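Local coordinates for protein NDP-rhamnosyltransferase (Saccharopolyspora spinosa, PDB 3TSA) that belongs to the two-domain glycosyltransferases of the GT-B fold, in which two Rossmann-like domains face each other across a cleft, at residues 116-121 against 134-139; 219-224 against 249-254. All blocks are in the same frame, centred on the assembly; numbering follows the deposited sequence.

Overall arrangement
Both contacts are pairs of neighbouring parallel strands, one in each of two separate sheets, consistent with the two Rossmann-like domains of the GT-B fold. Contact 1 joins 117-121 to 138-141 in the first parallel sheet, where the strand order runs 3-7, 117-121, 138-141. Contact 2 joins 219-224 to 251-256 in the second sheet, where the order runs 289-292, 219-224, 251-256. Each pairing is thus internal to its own sheet. The chain completes contact 1 before it begins contact 2. Their centres are 43 Å apart and lie on opposite sides of the chain's centre, at 21 and 23 Å from it; even the nearest atoms stay about 19 Å apart, and neither contact touches the other.

Contact 1: 116-121 against 134-139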
ATOM      1  N   SER A 116      20.691  -0.273  -2.019  1.00 19.28           N
ATOM      2  CA  SER A 116      21.629   0.661  -1.438  1.00 19.22           C
ATOM      3  C   SER A 116      21.539   0.817   0.055  1.00 18.97           C
ATOM      4  O   SER A 116      22.435   1.395   0.665  1.00 19.22           O
ATOM      5  CB  SER A 116      21.571   2.025  -2.110  1.00 20.91           C
ATOM      6  OG  SER A 116      20.293   2.550  -2.037  1.00 20.35           O
ATOM      7  N   VAL A 117      20.494   0.286   0.681  1.00 17.22           N
ATOM      8  CA  VAL A 117      20.381   0.487   2.099  1.00 16.00           C
ATOM      9  C   VAL A 117      19.446  -0.678   2.519  1.00 14.65           C
ATOM     10  O   VAL A 117      18.596  -1.149   1.688  1.00 14.44           O
ATOM     11  CB  VAL A 117      19.762   1.874   2.422  1.00 15.53           C
ATOM     12  CG1 VAL A 117      18.424   2.027   1.798  1.00 20.78           C
ATOM     13  CG2 VAL A 117      19.694   2.128   3.955  1.00 19.27           C
ATOM     14  N   LEU A 118      19.709  -1.182   3.716  1.00 12.37           N
ATOM     15  CA  LEU A 118      18.910  -2.272   4.298  1.00 13.25           C
ATOM     16  C   LEU A 118      18.084  -1.677   5.439  1.00 14.39           C
ATOM     17  O   LEU A 118      18.640  -1.060   6.346  1.00 15.62           O
ATOM     18  CB  LEU A 118      19.803  -3.393   4.800  1.00 14.32           C
ATOM     19  CG  LEU A 118      20.845  -3.933   3.832  1.00 14.70           C
ATOM     20  CD1 LEU A 118      21.640  -5.079   4.648  1.00 16.96           C
ATOM     21  CD2 LEU A 118      20.164  -4.458   2.539  1.00 17.13           C
ATOM     22  N   LEU A 119      16.761  -1.886   5.409  1.00 14.06           N
ATOM     23  CA  LEU A 119      15.890  -1.469   6.497  1.00 12.14           C
ATOM     24  C   LEU A 119      15.516  -2.771   7.201  1.00 12.55           C
ATOM     25  O   LEU A 119      14.847  -3.637   6.628  1.00 14.89           O
ATOM     26  CB  LEU A 119      14.654  -0.816   5.892  1.00 10.55           C
ATOM     27  CG  LEU A 119      13.635  -0.384   6.946  1.00 13.02           C
ATOM     28  CD1 LEU A 119      14.213   0.625   7.937  1.00 15.04           C
ATOM     29  CD2 LEU A 119      12.430   0.211   6.262  1.00 14.23           C
ATOM     30  N   VAL A 120      15.972  -2.922   8.436  1.00 14.28           N
ATOM     31  CA  VAL A 120      16.038  -4.231   9.051  1.00 13.60           C
ATOM     32  C   VAL A 120      15.298  -4.203  10.350  1.00 12.58           C
ATOM     33  O   VAL A 120      15.559  -3.310  11.178  1.00 14.99           O
ATOM     34  CB  VAL A 120      17.537  -4.546   9.290  1.00 13.40           C
ATOM     35  CG1 VAL A 120      17.709  -5.886  10.038  1.00 14.29           C
ATOM     36  CG2 VAL A 120      18.264  -4.617   7.883  1.00 13.92           C
ATOM     37  N   ASP A 121      14.365  -5.155  10.574  1.00 13.61           N
ATOM     38  CA  ASP A 121      13.762  -5.285  11.903  1.00 15.61           C
ATOM     39  C   ASP A 121      14.850  -5.484  12.983  1.00 16.65           C
ATOM     40  O   ASP A 121      15.798  -6.229  12.767  1.00 15.26           O
ATOM     41  CB  ASP A 121      12.826  -6.492  11.793  1.00 16.70           C
ATOM     42  CG  ASP A 121      12.192  -6.971  13.117  1.00 23.05           C
ATOM     43  OD1 ASP A 121      12.639  -6.782  14.255  1.00 22.63           O
ATOM     44  OD2 ASP A 121      11.195  -7.728  12.959  1.00 34.90           O
ATOM     45  N   LEU A 134      28.224  -7.304   3.107  1.00 23.32           N
ATOM     46  CA  LEU A 134      28.134  -6.535   1.861  1.00 23.10           C
ATOM     47  C   LEU A 134      28.550  -5.080   1.945  1.00 22.63           C
ATOM     48  O   LEU A 134      28.463  -4.314   0.952  1.00 21.01           O
ATOM     49  CB  LEU A 134      26.706  -6.659   1.291  1.00 24.78           C
ATOM     50  CG  LEU A 134      26.379  -8.107   0.828  1.00 25.83           C
ATOM     51  CD1 LEU A 134      24.999  -8.184   0.295  1.00 31.02           C
ATOM     52  CD2 LEU A 134      27.373  -8.639  -0.253  1.00 31.21           C
ATOM     53  N   ASP A 135      28.990  -4.657   3.114  1.00 23.67           N
ATOM     54  CA  ASP A 135      29.299  -3.242   3.318  1.00 24.84           C
ATOM     55  C   ASP A 135      28.164  -2.295   2.850  1.00 24.17           C
ATOM     56  O   ASP A 135      28.377  -1.329   2.098  1.00 22.70           O
ATOM     57  CB  ASP A 135      30.633  -2.857   2.597  1.00 25.67           C
ATOM     58  CG  ASP A 135      31.182  -1.486   3.050  1.00 29.87           C
ATOM     59  OD1 ASP A 135      30.888  -1.023   4.169  1.00 30.94           O
ATOM     60  OD2 ASP A 135      31.934  -0.863   2.278  1.00 34.95           O
ATOM     61  N   LEU A 136      26.925  -2.604   3.246  1.00 23.09           N
ATOM     62  CA  LEU A 136      25.809  -1.677   3.020  1.00 22.38           C
ATOM     63  C   LEU A 136      25.333  -1.171   4.374  1.00 20.80           C
ATOM     64  O   LEU A 136      25.289  -1.959   5.339  1.00 20.63           O
ATOM     65  CB  LEU A 136      24.657  -2.417   2.348  1.00 19.83           C
ATOM     66  CG  LEU A 136      24.983  -3.068   0.986  1.00 24.71           C
ATOM     67  CD1 LEU A 136      23.925  -4.154   0.706  1.00 23.35           C
ATOM     68  CD2 LEU A 136      25.080  -2.006  -0.098  1.00 28.47           C
ATOM     69  N   PRO A 137      24.877   0.098   4.398  1.00 19.83           N
ATOM     70  CA  PRO A 137      24.272   0.760   5.580  1.00 18.45           C
ATOM     71  C   PRO A 137      23.016   0.053   6.017  1.00 17.46           C
ATOM     72  O   PRO A 137      22.220  -0.384   5.164  1.00 17.23           O
ATOM     73  CB  PRO A 137      24.026   2.184   5.088  1.00 20.87           C
ATOM     74  CG  PRO A 137      23.906   2.082   3.622  1.00 22.61           C
ATOM     75  CD  PRO A 137      24.793   0.949   3.202  1.00 21.10           C
ATOM     76  N   VAL A 138      22.887  -0.105   7.334  1.00 15.72           N
ATOM     77  CA  VAL A 138      21.765  -0.771   7.938  1.00 17.06           C
ATOM     78  C   VAL A 138      21.045   0.250   8.789  1.00 17.58           C
ATOM     79  O   VAL A 138      21.644   0.840   9.704  1.00 18.62           O
ATOM     80  CB  VAL A 138      22.192  -2.020   8.741  1.00 17.07           C
ATOM     81  CG1 VAL A 138      21.046  -2.535   9.593  1.00 18.46           C
ATOM     82  CG2 VAL A 138      22.617  -3.138   7.778  1.00 19.52           C
ATOM     83  N   VAL A 139      19.756   0.411   8.517  1.00 16.80           N
ATOM     84  CA  VAL A 139      18.918   1.228   9.388  1.00 17.43           C
ATOM     85  C   VAL A 139      18.036   0.227  10.103  1.00 16.85           C
ATOM     86  O   VAL A 139      17.242  -0.517   9.462  1.00 16.60           O
ATOM     87  CB  VAL A 139      18.060   2.201   8.576  1.00 17.63           C
ATOM     88  CG1 VAL A 139      17.035   2.942   9.516  1.00 16.14           C
ATOM     89  CG2 VAL A 139      18.936   3.322   7.853  1.00 18.23           C
TER
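L118 packs against V138 and L136 and over the carbonyl of P137, and its contacts can be traced from the backbone outward. L118 CB lies 3.9 Å from P137 O and within van der Waals range of V138 CG2. CG is anti to the carbonyl carbon (chi1 -51°), which turns the branch back beside its own N, and CG too stays near P137 O. At the fork the methyls part: L118 CD1 meets V138 CG2 at 3.8 Å, while L118 CD2 reaches L136 CD1 at 4.2 Å, the two leucines crossing at about a right angle. V120 CG2 continues this face, 3.9 Å from V138 CG1. The backbones pair as parallel strands of a beta-alpha-beta unit, strands 117-121 and 138-141 joined through helix 125-133; D135, the first residue to leave helical angles, has positive phi and closes the helix with a Schellman motif. L118 brackets V138, with L118 N to P137 O at 3.0 Å and V139 N to L118 O at 2.9 Å. V139 O then accepts from V120 N. On the opposite face V139 spreads its two methyls, V139 CG1 against L119 CD1 at 4.0 Å and V139 CG2 against V117 CG2 at 4.1 Å, and it also touches L177 and L179 of the next strand.

Contact 2: 219-224 against 249-254; sequences RRVCIC and PGVEAV
The side chains of R220 and E252 lie side by side and point the same way, with guanidinium and carboxylate planes 26° apart. E252 OE2 approaches the guanidinium obliquely: it lies 3.1 Å from R220 NE in a salt bridge whose hydrogen bond is weak, bent to 132° at the hydrogen. V254 CG2 is also oblique to the guanidinium, and it packs against the aliphatic part of the arginine, 3.9 Å from R220 CD. The R220 chain is extended until chi3 (-70°), where the bend turns the guanidinium aside. NH1 is gripped separately by T286 OG1 and the carbonyl of W211, which would tend to fix the rotation of the group. Beneath these side chains runs a parallel pairing, R219 with V251 through C222 with V254, that forms the ends of a beta-alpha-beta crossover: the intervening chain carries helices 227-233 and 236-246. R219 opens the ladder with R219 N to G250 O at 2.9 Å and R219 O to E252 N at 2.9 Å. V221 N donates to E252 O, and V221 O accepts from V254 N at 2.8 Å, before I223 N binds V254 O. On the opposite face the side chains of V221 and V251 cross obliquely, CG2 of V221 3.8 Å from CG1 of V251. R219, on that same face, lays its CG 3.5 Å from G250 O, then folds away to form a salt bridge with E288 and a hydrogen bond to L354 O, while I223 packs on L238, A241 and V242 of helix 236-246.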
ATOM      1  N   ARG A 219     -21.462   1.876  26.245  1.00 12.74           N
ATOM      2  CA  ARG A 219     -19.995   2.126  26.501  1.00 13.45           C
ATOM      3  C   ARG A 219     -19.240   1.143  25.605  1.00 13.81           C
ATOM      4  O   ARG A 219     -19.228  -0.098  25.881  1.00 15.22           O
ATOM      5  CB  ARG A 219     -19.730   1.770  27.977  1.00 14.75           C
ATOM      6  CG  ARG A 219     -20.766   2.370  28.937  1.00 13.06           C
ATOM      7  CD  ARG A 219     -20.835   3.965  28.708  1.00 14.99           C
ATOM      8  NE  ARG A 219     -19.583   4.654  29.095  1.00 17.71           N
ATOM      9  CZ  ARG A 219     -19.125   4.815  30.337  1.00 16.38           C
ATOM     10  NH1 ARG A 219     -17.998   5.514  30.558  1.00 14.55           N
ATOM     11  NH2 ARG A 219     -19.795   4.329  31.377  1.00 15.61           N
ATOM     12  N   ARG A 220     -18.664   1.645  24.518  1.00 12.92           N
ATOM     13  CA  ARG A 220     -18.135   0.737  23.513  1.00 13.14           C
ATOM     14  C   ARG A 220     -16.700   0.330  23.885  1.00 14.78           C
ATOM     15  O   ARG A 220     -15.819   1.188  24.091  1.00 13.40           O
ATOM     16  CB  ARG A 220     -18.172   1.428  22.143  1.00 15.48           C
ATOM     17  CG  ARG A 220     -17.751   0.523  21.029  1.00 17.46           C
ATOM     18  CD  ARG A 220     -18.132   1.121  19.619  1.00 17.48           C
ATOM     19  NE  ARG A 220     -19.551   1.137  19.320  1.00 15.81           N
ATOM     20  CZ  ARG A 220     -20.061   1.751  18.256  1.00 22.67           C
ATOM     21  NH1 ARG A 220     -19.244   2.377  17.435  1.00 20.29           N
ATOM     22  NH2 ARG A 220     -21.355   1.780  18.027  1.00 27.41           N
ATOM     23  N   VAL A 221     -16.457  -0.970  24.011  1.00 12.16           N
ATOM     24  CA  VAL A 221     -15.180  -1.526  24.390  1.00 12.07           C
ATOM     25  C   VAL A 221     -14.762  -2.406  23.226  1.00 14.23           C
ATOM     26  O   VAL A 221     -15.500  -3.329  22.841  1.00 14.23           O
ATOM     27  CB  VAL A 221     -15.400  -2.405  25.650  1.00 11.92           C
ATOM     28  CG1 VAL A 221     -14.131  -3.279  26.007  1.00 18.38           C
ATOM     29  CG2 VAL A 221     -15.768  -1.495  26.831  1.00 14.50           C
ATOM     30  N   CYS A 222     -13.566  -2.175  22.645  1.00 13.57           N
ATOM     31  CA  CYS A 222     -13.089  -3.067  21.598  1.00 13.99           C
ATOM     32  C   CYS A 222     -12.128  -4.127  22.187  1.00 13.67           C
ATOM     33  O   CYS A 222     -11.162  -3.744  22.872  1.00 15.05           O
ATOM     34  CB  CYS A 222     -12.384  -2.266  20.495  1.00 13.78           C
ATOM     35  SG  CYS A 222     -11.560  -3.246  19.198  1.00 16.55           S
ATOM     36  N   ILE A 223     -12.280  -5.384  21.794  1.00 11.96           N
ATOM     37  CA  ILE A 223     -11.375  -6.463  22.160  1.00 12.32           C
ATOM     38  C   ILE A 223     -10.701  -6.843  20.875  1.00 14.55           C
ATOM     39  O   ILE A 223     -11.371  -7.252  19.909  1.00 14.93           O
ATOM     40  CB  ILE A 223     -12.144  -7.689  22.767  1.00 11.19           C
ATOM     41  CG1 ILE A 223     -12.824  -7.272  24.056  1.00 13.18           C
ATOM     42  CG2 ILE A 223     -11.162  -8.881  22.910  1.00 10.45           C
ATOM     43  CD1 ILE A 223     -13.888  -8.377  24.469  1.00 13.80           C
ATOM     44  N   CYS A 224      -9.367  -6.651  20.840  1.00 14.36           N
ATOM     45  CA  CYS A 224      -8.604  -6.830  19.613  1.00 16.30           C
ATOM     46  C   CYS A 224      -7.327  -7.611  19.947  1.00 18.00           C
ATOM     47  O   CYS A 224      -6.467  -7.148  20.780  1.00 15.79           O
ATOM     48  CB  CYS A 224      -8.295  -5.474  19.041  1.00 15.90           C
ATOM     49  SG  CYS A 224      -7.439  -5.705  17.420  1.00 21.67           S
ATOM     50  N   PRO A 249     -22.467  -3.801  33.103  1.00 28.27           N
ATOM     51  CA  PRO A 249     -23.631  -3.016  32.741  1.00 28.09           C
ATOM     52  C   PRO A 249     -23.143  -1.919  31.843  1.00 26.34           C
ATOM     53  O   PRO A 249     -22.090  -1.282  32.145  1.00 30.16           O
ATOM     54  CB  PRO A 249     -24.098  -2.367  34.078  1.00 28.82           C
ATOM     55  CG  PRO A 249     -23.467  -3.160  35.200  1.00 29.71           C
ATOM     56  CD  PRO A 249     -22.236  -3.843  34.584  1.00 29.48           C
ATOM     57  N   GLY A 250     -23.838  -1.720  30.744  1.00 22.21           N
ATOM     58  CA  GLY A 250     -23.559  -0.558  29.934  1.00 19.97           C
ATOM     59  C   GLY A 250     -22.789  -0.894  28.660  1.00 17.25           C
ATOM     60  O   GLY A 250     -22.893  -0.159  27.700  1.00 16.54           O
ATOM     61  N   VAL A 251     -22.073  -2.020  28.650  1.00 14.72           N
ATOM     62  CA  VAL A 251     -21.015  -2.233  27.647  1.00 15.08           C
ATOM     63  C   VAL A 251     -21.523  -2.845  26.364  1.00 16.60           C
ATOM     64  O   VAL A 251     -22.417  -3.742  26.385  1.00 16.85           O
ATOM     65  CB  VAL A 251     -19.801  -3.119  28.226  1.00 15.32           C
ATOM     66  CG1 VAL A 251     -18.893  -3.648  27.066  1.00 14.94           C
ATOM     67  CG2 VAL A 251     -19.033  -2.362  29.282  1.00 14.12           C
ATOM     68  N   GLU A 252     -21.030  -2.326  25.238  1.00 16.60           N
ATOM     69  CA  GLU A 252     -21.141  -2.971  23.962  1.00 18.30           C
ATOM     70  C   GLU A 252     -19.720  -3.411  23.587  1.00 18.02           C
ATOM     71  O   GLU A 252     -18.892  -2.582  23.451  1.00 17.27           O
ATOM     72  CB  GLU A 252     -21.576  -1.909  22.929  1.00 20.55           C
ATOM     73  CG  GLU A 252     -21.721  -2.518  21.591  1.00 24.89           C
ATOM     74  CD  GLU A 252     -22.316  -1.528  20.609  1.00 35.64           C
ATOM     75  OE1 GLU A 252     -23.520  -1.127  20.837  1.00 31.57           O
ATOM     76  OE2 GLU A 252     -21.583  -1.172  19.646  1.00 32.00           O
ATOM     77  N   ALA A 253     -19.508  -4.695  23.359  1.00 18.48           N
ATOM     78  CA  ALA A 253     -18.167  -5.265  23.021  1.00 19.38           C
ATOM     79  C   ALA A 253     -17.988  -5.355  21.519  1.00 19.42           C
ATOM     80  O   ALA A 253     -18.847  -5.917  20.844  1.00 20.82           O
ATOM     81  CB  ALA A 253     -18.022  -6.661  23.671  1.00 19.86           C
ATOM     82  N   VAL A 254     -16.970  -4.712  20.927  1.00 18.62           N
ATOM     83  CA  VAL A 254     -16.722  -4.900  19.485  1.00 16.87           C
ATOM     84  C   VAL A 254     -15.543  -5.833  19.408  1.00 17.11           C
ATOM     85  O   VAL A 254     -14.478  -5.498  19.918  1.00 15.10           O
ATOM     86  CB  VAL A 254     -16.408  -3.551  18.707  1.00 18.26           C
ATOM     87  CG1 VAL A 254     -15.948  -3.810  17.260  1.00 19.01           C
ATOM     88  CG2 VAL A 254     -17.617  -2.611  18.718  1.00 18.65           C
TER